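Local coordinates for protein trehalose-6-phosphate phosphatase (Cryptococcus neoformans, PDB 5DX9) that belongs to the trehalose-phosphatase family of HAD-fold proteins and holds a magnesium ion beside its ligand pocket, at residues R21-N26 with E296-L301; D13-A18 with A52-D57; D160-S165 with L181-L186. All blocks are in the same frame, centred on the assembly; numbering follows the deposited sequence.

Contact 1 (R21-N26 with E296-L301); sequences RLLLFN and EAFESL. Unlike the reference sequence in segment 21-26: Asn-26 (reference Asp). With MG (magnesium ion), chain C; G6P (6-O-phosphono-alpha-D-glucopyranose), chain B.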
loop_
_atom_site.group_PDB
_atom_site.type_symbol
_atom_site.label_atom_id
_atom_site.label_comp_id
_atom_site.label_asym_id
_atom_site.label_seq_id
_atom_site.Cartn_x
_atom_site.Cartn_y
_atom_site.Cartn_z
ATOM N N ARG A 21 -8.031 15.628 -4.208
ATOM C CA ARG A 21 -7.587 14.843 -3.063
ATOM C C ARG A 21 -7.120 13.437 -3.448
ATOM O O ARG A 21 -7.849 12.678 -4.087
ATOM C CB ARG A 21 -8.714 14.762 -2.032
ATOM C CG ARG A 21 -9.209 16.131 -1.578
ATOM C CD ARG A 21 -10.264 16.021 -0.495
ATOM N NE ARG A 21 -11.532 15.536 -1.026
ATOM C CZ ARG A 21 -12.625 16.281 -1.149
ATOM N NH1 ARG A 21 -12.613 17.551 -0.766
ATOM N NH2 ARG A 21 -13.735 15.752 -1.650
ATOM N N LEU A 22 -5.893 13.108 -3.056
ATOM C CA LEU A 22 -5.347 11.769 -3.249
ATOM C C LEU A 22 -5.569 10.940 -1.987
ATOM O O LEU A 22 -4.996 11.230 -0.936
ATOM C CB LEU A 22 -3.858 11.841 -3.598
ATOM C CG LEU A 22 -3.193 10.579 -4.154
ATOM C CD1 LEU A 22 -3.933 10.074 -5.384
ATOM C CD2 LEU A 22 -1.732 10.852 -4.485
ATOM N N LEU A 23 -6.413 9.918 -2.088
ATOM C CA LEU A 23 -6.765 9.110 -0.927
ATOM C C LEU A 23 -6.277 7.672 -1.087
ATOM O O LEU A 23 -6.783 6.919 -1.921
ATOM C CB LEU A 23 -8.277 9.135 -0.694
ATOM C CG LEU A 23 -8.917 10.519 -0.553
ATOM C CD1 LEU A 23 -10.420 10.400 -0.275
ATOM C CD2 LEU A 23 -8.215 11.328 0.531
ATOM N N LEU A 24 -5.301 7.293 -0.269
ATOM C CA LEU A 24 -4.635 6.005 -0.418
ATOM C C LEU A 24 -4.837 5.114 0.800
ATOM O O LEU A 24 -4.436 5.463 1.909
ATOM C CB LEU A 24 -3.147 6.222 -0.676
ATOM C CG LEU A 24 -2.866 7.200 -1.821
ATOM C CD1 LEU A 24 -1.385 7.537 -1.910
ATOM C CD2 LEU A 24 -3.385 6.644 -3.141
ATOM N N PHE A 25 -5.461 3.959 0.582
ATOM C CA PHE A 25 -5.762 3.029 1.666
ATOM C C PHE A 25 -5.119 1.661 1.482
ATOM O O PHE A 25 -5.338 0.993 0.467
ATOM C CB PHE A 25 -7.272 2.832 1.803
ATOM C CG PHE A 25 -8.027 4.087 2.122
ATOM C CD1 PHE A 25 -8.271 4.451 3.436
ATOM C CD2 PHE A 25 -8.509 4.897 1.106
ATOM C CE1 PHE A 25 -8.974 5.597 3.732
ATOM C CE2 PHE A 25 -9.212 6.046 1.394
ATOM C CZ PHE A 25 -9.445 6.399 2.707
ATOM N N ASN A 26 -4.340 1.237 2.473
ATOM C CA ASN A 26 -3.962 -0.166 2.590
ATOM C C ASN A 26 -5.225 -0.947 2.912
ATOM O O ASN A 26 -6.228 -0.353 3.313
ATOM C CB ASN A 26 -2.894 -0.365 3.669
ATOM C CG ASN A 26 -2.473 -1.819 3.821
ATOM O OD1 ASN A 26 -2.744 -2.451 4.836
ATOM N ND2 ASN A 26 -1.803 -2.345 2.812
ATOM N N GLU A 296 -14.199 4.943 10.485
ATOM C CA GLU A 296 -15.068 5.875 11.199
ATOM C C GLU A 296 -14.622 7.323 11.015
ATOM O O GLU A 296 -15.447 8.234 11.001
ATOM C CB GLU A 296 -15.115 5.526 12.689
ATOM C CG GLU A 296 -15.786 4.193 12.988
ATOM C CD GLU A 296 -15.992 3.962 14.473
ATOM O OE1 GLU A 296 -15.220 4.533 15.276
ATOM O OE2 GLU A 296 -16.930 3.219 14.836
ATOM N N ALA A 297 -13.318 7.532 10.876
ATOM C CA ALA A 297 -12.792 8.866 10.610
ATOM C C ALA A 297 -13.409 9.442 9.341
ATOM O O ALA A 297 -13.773 10.617 9.287
ATOM C CB ALA A 297 -11.281 8.829 10.491
ATOM N N PHE A 298 -13.527 8.603 8.320
ATOM C CA PHE A 298 -14.080 9.048 7.055
ATOM C C PHE A 298 -15.600 9.003 7.067
ATOM O O PHE A 298 -16.244 9.724 6.314
ATOM C CB PHE A 298 -13.520 8.214 5.906
ATOM C CG PHE A 298 -12.144 8.629 5.481
ATOM C CD1 PHE A 298 -11.968 9.655 4.568
ATOM C CD2 PHE A 298 -11.024 8.005 6.002
ATOM C CE1 PHE A 298 -10.704 10.045 4.177
ATOM C CE2 PHE A 298 -9.757 8.389 5.614
ATOM C CZ PHE A 298 -9.597 9.408 4.700
ATOM N N GLU A 299 -16.172 8.167 7.927
ATOM C CA GLU A 299 -17.620 8.141 8.095
ATOM C C GLU A 299 -18.107 9.434 8.743
ATOM O O GLU A 299 -19.085 10.032 8.295
ATOM C CB GLU A 299 -18.052 6.939 8.938
ATOM C CG GLU A 299 -17.967 5.603 8.217
ATOM C CD GLU A 299 -18.480 4.459 9.064
ATOM O OE1 GLU A 299 -17.974 4.280 10.191
ATOM O OE2 GLU A 299 -19.394 3.742 8.609
ATOM N N SER A 300 -17.427 9.854 9.805
ATOM C CA SER A 300 -17.765 11.105 10.471
ATOM C C SER A 300 -17.535 12.263 9.517
ATOM O O SER A 300 -18.341 13.191 9.441
ATOM C CB SER A 300 -16.939 11.290 11.743
ATOM O OG SER A 300 -17.182 10.238 12.659
ATOM N N LEU A 301 -16.431 12.190 8.780
ATOM C CA LEU A 301 -16.090 13.201 7.791
ATOM C C LEU A 301 -17.166 13.293 6.714
ATOM O O LEU A 301 -17.621 14.385 6.369
ATOM C CB LEU A 301 -14.731 12.889 7.159
ATOM C CG LEU A 301 -14.261 13.794 6.020
ATOM C CD1 LEU A 301 -14.380 15.247 6.429
ATOM C CD2 LEU A 301 -12.827 13.474 5.623
HETATM MG MG MG C . -1.892 -4.144 5.702
HETATM C C1 G6P B . -2.631 -10.717 3.776
HETATM C C2 G6P B . -2.518 -11.492 2.469
HETATM C C3 G6P B . -1.072 -11.746 2.093
HETATM C C4 G6P B . -0.329 -10.434 1.951
HETATM C C5 G6P B . -0.595 -9.411 3.072
HETATM C C6 G6P B . -0.567 -7.965 2.542
HETATM O O1 G6P B . -2.230 -11.490 4.909
HETATM O O2 G6P B . -3.225 -12.724 2.596
HETATM O O3 G6P B . -0.997 -12.406 0.822
HETATM O O4 G6P B . 1.055 -10.803 1.883
HETATM O O5 G6P B . -1.875 -9.507 3.716
HETATM O O6 G6P B . -1.873 -7.342 2.640
HETATM P P G6P B . -2.037 -5.726 2.761
HETATM O O1P G6P B . -3.407 -5.183 2.115
HETATM O O2P G6P B . -2.038 -5.358 4.195
HETATM O O3P G6P B . -0.764 -5.075 2.022
HETATM O O HOH W 1 -1.396 -5.548 7.175
HETATM O O HOH W 2 -0.105 -3.542 4.893
#
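Phe-25 and Phe-298 meet ring against ring between a buried strand and the helix that packs over it, a worked example of how aromatic side chains lock a helix onto a sheet. From CB, which leaves strand 21-25 toward the helix, the Phe-25 side chain sets CG anti to the carbonyl carbon (chi1 -61°), and the ring runs on toward its counterpart, which comes from the opposite direction. Farther out, CE1 lies 3.5 Å from Phe-298 CE2 and 3.9 Å from Phe-298 CD2. At the tip, CZ sits over the face of Phe-298, displaced toward the rim, 3.5 Å from Phe-298 CE2. The result is an offset edge-to-face pair with ring centroids 5.1 Å apart and planes at 68°. Leu-23, two residues back and on the same side of the strand, adds an oblique apolar touch, its CD1 4.5 Å from Phe-298 CE1.

This is the Rossmann-like core of the HAD fold. Strand 21-25 lies inside the mixed sheet between parallel strands 60-65 and 206-211; helix 291-306 packs on one face, while Leu-22 and Leu-24 turn to helix 190-200. Phe-208 of strand 206-211 makes a second edge-to-face pair with Phe-298.

At Asn-26 the chemistry changes from apolar to polar. This residue, an aspartate in the reference sequence, binds the magnesium ion through OD1 at 2.1 Å, in a site completed by the backbone O of Asp-28, Asp-212 OD1, a phosphate oxygen of 6-O-phosphono-alpha-D-glucopyranose and two waters. The other arm of the amide, its rotation held by the metal bond, points ND2 at O3P of that ligand, donating at 3.0 Å with an N-H...O angle of 153°, and ND2 also bonds to Ile-65 O.

Contact 2 (D13-A18 with A52-D57); sequences DAYKKA and AALCKD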
loop_
_atom_site.group_PDB
_atom_site.type_symbol
_atom_site.label_atom_id
_atom_site.label_comp_id
_atom_site.label_asym_id
_atom_site.label_seq_id
_atom_site.Cartn_x
_atom_site.Cartn_y
_atom_site.Cartn_z
ATOM N N ASP A 13 -11.265 19.742 7.990
ATOM C CA ASP A 13 -11.287 21.074 7.404
ATOM C C ASP A 13 -10.417 21.148 6.152
ATOM O O ASP A 13 -10.774 21.808 5.174
ATOM C CB ASP A 13 -10.845 22.110 8.437
ATOM C CG ASP A 13 -11.910 22.366 9.495
ATOM O OD1 ASP A 13 -13.103 22.457 9.130
ATOM O OD2 ASP A 13 -11.557 22.472 10.690
ATOM N N ALA A 14 -9.278 20.462 6.180
ATOM C CA ALA A 14 -8.402 20.419 5.017
ATOM C C ALA A 14 -9.088 19.687 3.869
ATOM O O ALA A 14 -8.974 20.086 2.710
ATOM C CB ALA A 14 -7.086 19.756 5.365
ATOM N N TYR A 15 -9.810 18.624 4.205
ATOM C CA TYR A 15 -10.531 17.838 3.211
ATOM C C TYR A 15 -11.583 18.682 2.501
ATOM O O TYR A 15 -11.780 18.563 1.291
ATOM C CB TYR A 15 -11.186 16.621 3.869
ATOM C CG TYR A 15 -11.929 15.708 2.916
ATOM C CD1 TYR A 15 -11.344 14.541 2.442
ATOM C CD2 TYR A 15 -13.223 16.005 2.500
ATOM C CE1 TYR A 15 -12.023 13.700 1.577
ATOM C CE2 TYR A 15 -13.909 15.170 1.635
ATOM C CZ TYR A 15 -13.304 14.020 1.178
ATOM O OH TYR A 15 -13.980 13.185 0.318
ATOM N N LYS A 16 -12.257 19.536 3.264
ATOM C CA LYS A 16 -13.303 20.395 2.723
ATOM C C LYS A 16 -12.737 21.489 1.819
ATOM O O LYS A 16 -13.362 21.866 0.829
ATOM C CB LYS A 16 -14.112 21.017 3.865
ATOM C CG LYS A 16 -14.982 20.018 4.622
ATOM C CD LYS A 16 -15.167 20.424 6.077
ATOM C CE LYS A 16 -15.827 21.789 6.198
ATOM N NZ LYS A 16 -15.871 22.254 7.615
ATOM N N LYS A 17 -11.552 21.989 2.158
ATOM C CA LYS A 17 -10.925 23.077 1.408
ATOM C C LYS A 17 -10.225 22.622 0.127
ATOM O O LYS A 17 -9.942 23.436 -0.754
ATOM C CB LYS A 17 -9.906 23.808 2.285
ATOM C CG LYS A 17 -10.495 24.760 3.313
ATOM C CD LYS A 17 -9.377 25.474 4.065
ATOM C CE LYS A 17 -9.912 26.419 5.130
ATOM N NZ LYS A 17 -8.811 26.958 5.981
ATOM N N ALA A 18 -9.939 21.327 0.030
ATOM C CA ALA A 18 -9.099 20.804 -1.045
ATOM C C ALA A 18 -9.794 20.779 -2.405
ATOM O O ALA A 18 -10.996 20.526 -2.503
ATOM C CB ALA A 18 -8.611 19.404 -0.686
ATOM N N ALA A 52 -17.020 3.888 -1.216
ATOM C CA ALA A 52 -17.875 4.176 -2.361
ATOM C C ALA A 52 -18.141 5.672 -2.478
ATOM O O ALA A 52 -17.938 6.265 -3.538
ATOM C CB ALA A 52 -19.181 3.412 -2.250
ATOM N N ALA A 53 -18.588 6.275 -1.380
ATOM C CA ALA A 53 -18.868 7.707 -1.339
ATOM C C ALA A 53 -17.636 8.528 -1.704
ATOM O O ALA A 53 -17.740 9.544 -2.391
ATOM C CB ALA A 53 -19.379 8.106 0.034
ATOM N N LEU A 54 -16.472 8.079 -1.242
ATOM C CA LEU A 54 -15.216 8.756 -1.538
ATOM C C LEU A 54 -14.910 8.704 -3.029
ATOM O O LEU A 54 -14.379 9.657 -3.595
ATOM C CB LEU A 54 -14.062 8.129 -0.749
ATOM C CG LEU A 54 -14.099 8.218 0.777
ATOM C CD1 LEU A 54 -12.817 7.645 1.366
ATOM C CD2 LEU A 54 -14.303 9.655 1.226
ATOM N N CYS A 55 -15.243 7.582 -3.659
ATOM C CA CYS A 55 -15.038 7.420 -5.094
ATOM C C CYS A 55 -16.057 8.234 -5.890
ATOM O O CYS A 55 -15.760 8.723 -6.980
ATOM C CB CYS A 55 -15.120 5.943 -5.484
ATOM S SG CYS A 55 -13.769 4.927 -4.841
ATOM N N LYS A 56 -17.257 8.375 -5.331
ATOM C CA LYS A 56 -18.332 9.140 -5.957
ATOM C C LYS A 56 -17.937 10.598 -6.192
ATOM O O LYS A 56 -18.421 11.238 -7.126
ATOM C CB LYS A 56 -19.594 9.072 -5.091
ATOM C CG LYS A 56 -20.719 10.007 -5.519
ATOM C CD LYS A 56 -21.610 9.382 -6.586
ATOM C CE LYS A 56 -22.737 10.332 -6.992
ATOM N NZ LYS A 56 -23.628 10.691 -5.847
ATOM N N ASP A 57 -17.056 11.117 -5.343
ATOM C CA ASP A 57 -16.578 12.489 -5.480
ATOM C C ASP A 57 -15.514 12.586 -6.569
ATOM O O ASP A 57 -14.469 11.940 -6.487
ATOM C CB ASP A 57 -16.023 13.001 -4.148
ATOM C CG ASP A 57 -15.684 14.485 -4.176
ATOM O OD1 ASP A 57 -15.631 15.083 -5.273
ATOM O OD2 ASP A 57 -15.459 15.056 -3.089
#
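Tyr-15 reaches across from helix 8-17 to Leu-54 of helix 45-56 and to Asp-57 just beyond it in the chain, the two helices lying on the same face of the Rossmann-like HAD core. The pair illustrates how a long aromatic side chain can span a gap too wide for backbones to close: the nearest CA atoms, those of Tyr-15 and Leu-54, are 11.3 Å apart. With CG anti to the backbone N (chi1 -178°), the Tyr-15 ring extends well clear of its own helix and delivers its hydroxyl to the far side. There OH comes to 3.7 Å from Leu-54 CD2, while CZ of Tyr-15 stays 4.5 Å from the same methyl.

Leu-54 answers with a different rotamer, chi1 near -64°, which sets CG anti to its carbonyl carbon. Its CB does not aim at the first helix, yet the CD2 branch ends up at the tyrosine, obliquely to the ring. The leucine also packs on Leu-23 and Phe-25 of the central strand and on Phe-298 and Leu-302 of helix 291-306.

Asp-57 approaches Tyr-15 from the opposite direction, its carboxylate plane turned 72° from the ring. The gap from OD2 to Tyr-15 OH is 4.2 Å, and each group has another polar partner: OD2 forms a salt bridge with Arg-21, which also makes a cation-pi contact with Tyr-15, and the hydroxyl is hydrogen-bonded to Asn-60 ND2. That same ND2 bonds to Leu-54 O. Asp-57 OD1 takes Lys-59 N in an Asx turn.

On the outer side of helix 8-17, Lys-16 NZ reaches back one turn in a salt bridge to Asp-13 OD1, 3.2 Å away.

Contact 3 (D160-S165 with L181-L186); sequences DLLESS and LEVRPL. With G6P (6-O-phosphono-alpha-D-glucopyranose), chain B.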
loop_
_atom_site.group_PDB
_atom_site.type_symbol
_atom_site.label_atom_id
_atom_site.label_comp_id
_atom_site.label_asym_id
_atom_site.label_seq_id
_atom_site.Cartn_x
_atom_site.Cartn_y
_atom_site.Cartn_z
ATOM N N ASP A 160 15.817 -17.525 7.734
ATOM C CA ASP A 160 17.265 -17.696 7.691
ATOM C C ASP A 160 17.714 -18.344 6.391
ATOM O O ASP A 160 18.745 -17.972 5.833
ATOM C CB ASP A 160 17.745 -18.526 8.883
ATOM C CG ASP A 160 17.634 -17.776 10.194
ATOM O OD1 ASP A 160 18.106 -18.301 11.226
ATOM O OD2 ASP A 160 17.082 -16.654 10.191
ATOM N N LEU A 161 16.943 -19.312 5.907
ATOM C CA LEU A 161 17.271 -19.967 4.644
ATOM C C LEU A 161 17.115 -19.009 3.463
ATOM O O LEU A 161 17.974 -18.952 2.582
ATOM C CB LEU A 161 16.397 -21.202 4.419
ATOM C CG LEU A 161 16.660 -21.888 3.076
ATOM C CD1 LEU A 161 18.009 -22.598 3.100
ATOM C CD2 LEU A 161 15.539 -22.847 2.684
ATOM N N LEU A 162 16.011 -18.266 3.445
ATOM C CA LEU A 162 15.752 -17.314 2.375
ATOM C C LEU A 162 16.802 -16.208 2.351
ATOM O O LEU A 162 17.277 -15.823 1.286
ATOM C CB LEU A 162 14.354 -16.706 2.518
ATOM C CG LEU A 162 13.176 -17.618 2.170
ATOM C CD1 LEU A 162 11.861 -16.925 2.467
ATOM C CD2 LEU A 162 13.239 -18.048 0.714
ATOM N N GLU A 163 17.167 -15.710 3.529
ATOM C CA GLU A 163 18.112 -14.603 3.637
ATOM C C GLU A 163 19.547 -15.017 3.334
ATOM O O GLU A 163 20.293 -14.271 2.699
ATOM C CB GLU A 163 18.050 -13.978 5.034
ATOM C CG GLU A 163 16.863 -13.058 5.257
ATOM C CD GLU A 163 16.865 -11.864 4.320
ATOM O OE1 GLU A 163 17.875 -11.656 3.615
ATOM O OE2 GLU A 163 15.855 -11.130 4.290
ATOM N N SER A 164 19.930 -16.206 3.788
ATOM C CA SER A 164 21.318 -16.641 3.681
ATOM C C SER A 164 21.675 -17.196 2.303
ATOM O O SER A 164 22.777 -16.961 1.810
ATOM C CB SER A 164 21.632 -17.691 4.752
ATOM O OG SER A 164 20.957 -18.913 4.496
ATOM N N SER A 165 20.754 -17.926 1.679
ATOM C CA SER A 165 21.095 -18.660 0.462
ATOM C C SER A 165 20.394 -18.173 -0.808
ATOM O O SER A 165 20.823 -18.506 -1.911
ATOM C CB SER A 165 20.796 -20.153 0.648
ATOM O OG SER A 165 19.416 -20.430 0.481
ATOM N N LEU A 181 5.544 -14.983 6.020
ATOM C CA LEU A 181 6.700 -14.580 5.231
ATOM C C LEU A 181 6.248 -14.337 3.797
ATOM O O LEU A 181 5.418 -15.079 3.270
ATOM C CB LEU A 181 7.797 -15.643 5.259
ATOM C CG LEU A 181 8.666 -15.764 6.505
ATOM C CD1 LEU A 181 9.781 -16.771 6.257
ATOM C CD2 LEU A 181 9.227 -14.410 6.909
ATOM N N GLU A 182 6.788 -13.300 3.165
ATOM C CA GLU A 182 6.467 -13.026 1.771
ATOM C C GLU A 182 7.711 -12.648 0.981
ATOM O O GLU A 182 8.606 -11.978 1.492
ATOM C CB GLU A 182 5.425 -11.915 1.667
ATOM C CG GLU A 182 4.832 -11.767 0.277
ATOM C CD GLU A 182 3.685 -10.777 0.236
ATOM O OE1 GLU A 182 2.980 -10.722 -0.798
ATOM O OE2 GLU A 182 3.490 -10.057 1.241
ATOM N N VAL A 183 7.772 -13.095 -0.265
ATOM C CA VAL A 183 8.869 -12.720 -1.145
ATOM C C VAL A 183 8.293 -11.972 -2.330
ATOM O O VAL A 183 7.340 -12.434 -2.956
ATOM C CB VAL A 183 9.670 -13.939 -1.634
ATOM C CG1 VAL A 183 10.842 -13.487 -2.492
ATOM C CG2 VAL A 183 10.154 -14.765 -0.454
ATOM N N ARG A 184 8.859 -10.806 -2.619
ATOM C CA ARG A 184 8.404 -9.981 -3.732
ATOM C C ARG A 184 9.582 -9.585 -4.598
ATOM O O ARG A 184 10.730 -9.729 -4.187
ATOM C CB ARG A 184 7.692 -8.721 -3.235
ATOM C CG ARG A 184 8.617 -7.719 -2.551
ATOM C CD ARG A 184 8.030 -6.315 -2.572
ATOM N NE ARG A 184 8.642 -5.455 -1.565
ATOM C CZ ARG A 184 9.808 -4.830 -1.709
ATOM N NH1 ARG A 184 10.513 -4.964 -2.826
ATOM N NH2 ARG A 184 10.273 -4.072 -0.726
ATOM N N PRO A 185 9.297 -9.079 -5.804
ATOM C CA PRO A 185 10.359 -8.528 -6.644
ATOM C C PRO A 185 11.013 -7.356 -5.931
ATOM O O PRO A 185 10.315 -6.559 -5.300
ATOM C CB PRO A 185 9.618 -8.078 -7.907
ATOM C CG PRO A 185 8.340 -8.853 -7.903
ATOM C CD PRO A 185 7.981 -9.005 -6.455
ATOM N N LEU A 186 12.335 -7.264 -6.020
ATOM C CA LEU A 186 13.079 -6.239 -5.304
ATOM C C LEU A 186 12.734 -4.833 -5.775
ATOM O O LEU A 186 12.749 -3.890 -4.986
ATOM C CB LEU A 186 14.584 -6.471 -5.455
ATOM C CG LEU A 186 15.478 -5.387 -4.845
ATOM C CD1 LEU A 186 15.320 -5.349 -3.329
ATOM C CD2 LEU A 186 16.937 -5.596 -5.240
HETATM C C1 G6P B . -2.631 -10.717 3.776
HETATM C C2 G6P B . -2.518 -11.492 2.469
HETATM C C3 G6P B . -1.072 -11.746 2.093
HETATM C C4 G6P B . -0.329 -10.434 1.951
HETATM C C5 G6P B . -0.595 -9.411 3.072
HETATM C C6 G6P B . -0.567 -7.965 2.542
HETATM O O1 G6P B . -2.230 -11.490 4.909
HETATM O O2 G6P B . -3.225 -12.724 2.596
HETATM O O3 G6P B . -0.997 -12.406 0.822
HETATM O O4 G6P B . 1.055 -10.803 1.883
HETATM O O5 G6P B . -1.875 -9.507 3.716
HETATM O O6 G6P B . -1.873 -7.342 2.640
HETATM P P G6P B . -2.037 -5.726 2.761
HETATM O O1P G6P B . -3.407 -5.183 2.115
HETATM O O2P G6P B . -2.038 -5.358 4.195
HETATM O O3P G6P B . -0.764 -5.075 2.022
#
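Helix 148-166 passes over strand 180-185 with its closest CA pair, Leu-162 and Val-183, 9.0 Å apart, and the helix widens into a pi-type turn at 162-165. One leucine bridges the gap. Leu-162 holds CG anti to its carbonyl carbon (chi1 -73°), and its CD1 branch meets Val-183 CG2 tip to tip at 4.0 Å; the same methyl lies 4.3 Å from Leu-181 CD1. Alternation along the strand thus gives Leu-181 and Val-183 to the helix, and Ile-119 and Phe-120 of helix 112-125 pack against Leu-162 too.

Glu-182, between them, points away. Its chain, extended beyond CG, carries OE2 to O4 of 6-O-phosphono-alpha-D-glucopyranose, which donates a 2.6 Å hydrogen bond. His-89 NE2 also bonds to OE2, and Lys-135 pairs with OE1, so the carboxylate is held at both oxygens. Further along, Arg-184 NH1 turns to the following Pro-185 O at 3.0 Å, the acceptor lying in the guanidinium plane. On the helix, Ser-164 OG and Ser-164 N both donate to Asp-160 O, from opposite faces of its plane.

A four-stranded antiparallel sheet with helices on one face and sugar-binding side chains on the other is consistent with the C2-type cap domain found in HAD proteins of this family.

All three contacts are buried, but they belong to two parts of the fold. Contacts 1 and 2 are neighbours in the Rossmann-like core, centres about 8 Å apart, with segments that alternate along the chain: strand 21-25 is preceded by helix 8-17 and followed by helix 45-56. Contact 1, nearer the centre of the molecule, is aromatic; contact 2, farther out between two helices, pairs a tyrosine hydroxyl with a methyl beside charged groups. Contact 3 lies on the opposite side, about 33 Å from contact 1 centre to centre, and is purely aliphatic across its interface. Yet contacts 1 and 3 converge on one ligand, Asn-26 at its phosphate and Glu-182 at its sugar ring.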